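Local coordinates for protein beta-catenin homolog sys-1 (Caenorhabditis elegans, PDB 3C2H) that acts as a transcriptional coregulator in the Wnt signaling asymmetry pathway, binding the TCF transcription factor pop-1 directly to activate or repress target genes, at residues D37-V42 / P92-Y97. Residues are numbered along the deposited sequence; the frame is centred on the assembly and turned at random.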
loop_
_atom_site.group_PDB
_atom_site.type_symbol
_atom_site.label_atom_id
_atom_site.label_comp_id
_atom_site.label_asym_id
_atom_site.label_seq_id
_atom_site.Cartn_x
_atom_site.Cartn_y
_atom_site.Cartn_z
ATOM N N ASP A 37 44.882 -3.804 13.597
ATOM C CA ASP A 37 44.938 -5.235 13.917
ATOM C C ASP A 37 43.735 -6.036 13.412
ATOM O O ASP A 37 43.884 -7.197 13.015
ATOM C CB ASP A 37 45.057 -5.417 15.440
ATOM C CG ASP A 37 46.227 -6.295 15.847
ATOM O OD1 ASP A 37 46.858 -6.924 14.969
ATOM O OD2 ASP A 37 46.519 -6.348 17.062
ATOM N N LYS A 38 42.554 -5.413 13.435
ATOM C CA LYS A 38 41.281 -6.096 13.173
ATOM C C LYS A 38 41.166 -7.405 13.976
ATOM O O LYS A 38 40.733 -8.441 13.456
ATOM C CB LYS A 38 41.048 -6.298 11.665
ATOM C CG LYS A 38 40.850 -4.987 10.893
ATOM C CD LYS A 38 40.036 -5.177 9.605
ATOM C CE LYS A 38 40.909 -5.255 8.348
ATOM N NZ LYS A 38 41.518 -6.596 8.125
ATOM N N PHE A 39 41.599 -7.326 15.241
ATOM C CA PHE A 39 41.458 -8.378 16.270
ATOM C C PHE A 39 42.191 -9.711 16.072
ATOM O O PHE A 39 42.246 -10.527 17.000
ATOM C CB PHE A 39 39.978 -8.624 16.595
ATOM C CG PHE A 39 39.453 -7.765 17.706
ATOM C CD1 PHE A 39 39.206 -8.309 18.960
ATOM C CD2 PHE A 39 39.215 -6.411 17.504
ATOM C CE1 PHE A 39 38.721 -7.519 19.995
ATOM C CE2 PHE A 39 38.735 -5.616 18.533
ATOM C CZ PHE A 39 38.488 -6.168 19.781
ATOM N N ALA A 40 42.779 -9.913 14.892
ATOM C CA ALA A 40 43.309 -11.226 14.464
ATOM C C ALA A 40 44.414 -11.879 15.329
ATOM O O ALA A 40 44.815 -13.015 15.064
ATOM C CB ALA A 40 43.745 -11.164 12.989
ATOM N N GLN A 41 44.888 -11.176 16.356
ATOM C CA GLN A 41 45.952 -11.697 17.227
ATOM C C GLN A 41 45.433 -12.344 18.512
ATOM O O GLN A 41 46.103 -13.202 19.097
ATOM C CB GLN A 41 46.962 -10.597 17.579
ATOM C CG GLN A 41 47.803 -10.095 16.402
ATOM C CD GLN A 41 48.495 -11.212 15.631
ATOM O OE1 GLN A 41 48.439 -11.250 14.400
ATOM N NE2 GLN A 41 49.144 -12.128 16.351
ATOM N N VAL A 42 44.248 -11.916 18.945
ATOM C CA VAL A 42 43.620 -12.420 20.168
ATOM C C VAL A 42 43.099 -13.845 19.951
ATOM O O VAL A 42 42.561 -14.165 18.885
ATOM C CB VAL A 42 42.486 -11.472 20.652
ATOM C CG1 VAL A 42 41.853 -11.976 21.948
ATOM C CG2 VAL A 42 43.020 -10.055 20.847
ATOM N N PRO A 92 33.375 -8.080 10.231
ATOM C CA PRO A 92 33.098 -9.519 10.099
ATOM C C PRO A 92 33.575 -10.347 11.299
ATOM O O PRO A 92 32.832 -11.202 11.786
ATOM C CB PRO A 92 33.878 -9.908 8.841
ATOM C CG PRO A 92 33.828 -8.683 8.003
ATOM C CD PRO A 92 33.893 -7.514 8.969
ATOM N N ILE A 93 34.786 -10.065 11.780
ATOM C CA ILE A 93 35.389 -10.826 12.873
ATOM C C ILE A 93 34.594 -10.761 14.183
ATOM O O ILE A 93 34.583 -11.720 14.954
ATOM C CB ILE A 93 36.888 -10.433 13.090
ATOM C CG1 ILE A 93 37.625 -11.512 13.898
ATOM C CG2 ILE A 93 37.018 -9.041 13.729
ATOM C CD1 ILE A 93 39.120 -11.579 13.634
ATOM N N ILE A 94 33.914 -9.644 14.419
ATOM C CA ILE A 94 33.209 -9.425 15.685
ATOM C C ILE A 94 31.774 -9.988 15.709
ATOM O O ILE A 94 31.223 -10.232 16.791
ATOM C CB ILE A 94 33.235 -7.914 16.088
ATOM C CG1 ILE A 94 34.680 -7.424 16.287
ATOM C CG2 ILE A 94 32.386 -7.638 17.331
ATOM C CD1 ILE A 94 35.397 -7.954 17.543
ATOM N N SER A 95 31.193 -10.235 14.531
ATOM C CA SER A 95 29.759 -10.592 14.418
ATOM C C SER A 95 29.235 -11.776 15.257
ATOM O O SER A 95 28.094 -11.730 15.704
ATOM C CB SER A 95 29.312 -10.709 12.950
ATOM O OG SER A 95 29.912 -11.813 12.303
ATOM N N PRO A 96 30.047 -12.837 15.471
ATOM C CA PRO A 96 29.623 -13.856 16.453
ATOM C C PRO A 96 29.373 -13.324 17.876
ATOM O O PRO A 96 28.707 -13.992 18.681
ATOM C CB PRO A 96 30.805 -14.834 16.472
ATOM C CG PRO A 96 31.452 -14.668 15.137
ATOM C CD PRO A 96 31.326 -13.208 14.831
ATOM N N TYR A 97 29.894 -12.134 18.175
ATOM C CA TYR A 97 29.830 -11.578 19.526
ATOM C C TYR A 97 28.904 -10.367 19.591
ATOM O O TYR A 97 28.800 -9.701 20.626
ATOM C CB TYR A 97 31.244 -11.272 20.029
ATOM C CG TYR A 97 32.221 -12.396 19.709
ATOM C CD1 TYR A 97 32.297 -13.546 20.513
ATOM C CD2 TYR A 97 33.039 -12.327 18.582
ATOM C CE1 TYR A 97 33.177 -14.586 20.205
ATOM C CE2 TYR A 97 33.922 -13.360 18.265
ATOM C CZ TYR A 97 33.981 -14.481 19.074
ATOM O OH TYR A 97 34.861 -15.481 18.742
#
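The CA atoms of Phe39 and Ile93, 7.4 Å apart, are the nearest pair across two interhelical loops. These loops belong to the all-helical superhelix of a beta-catenin homolog, built on the armadillo plan. Residues 37-42 leave helix 20-37 through a type I' turn from Asp37 to Ala40 and a type I turn from Phe39 to Val42. Residues 92-97 lie between helix 71-87 and helix 98-105, ending in a short 3-10 segment. No hydrogen bond crosses the contact; it is mainly apolar packing. Lys38 and Phe39 both have positive phi, as the type I' turn requires at its two central positions. The side chain of Phe39 sets out toward residues 92-97. Its ring receives Ile94 CD1 over one face. This is a CH-pi contact: the methyl stands 3.9 Å from the ring centroid and 3° off the ring normal. It is therefore about equally far from all the ring carbons. Ile94 CG1 lies beside the backbone N, and a second turn about CB-CG1 (chi2 -71°) brings CD1 over the ring. Phe39 also meets Phe88, Ile34 of helix 20-37, and Met47 and Cys50 of helix 47-62, so the ring is buried where loop and helices converge. A serine in its place would probably leave Ile94 CD1 without its aromatic face and open a gap between the two loops. Ile93 packs beside Ile94, against the root of the Phe39 side chain. Its CG2 sits 4.1 Å from Phe39 CB. The CG1 branch is anti to the backbone N (chi1 -162°) and carries CD1 to the turn backbone, where it lies 4.2 Å from Ala40 N and 3.5 Å from Lys38 O.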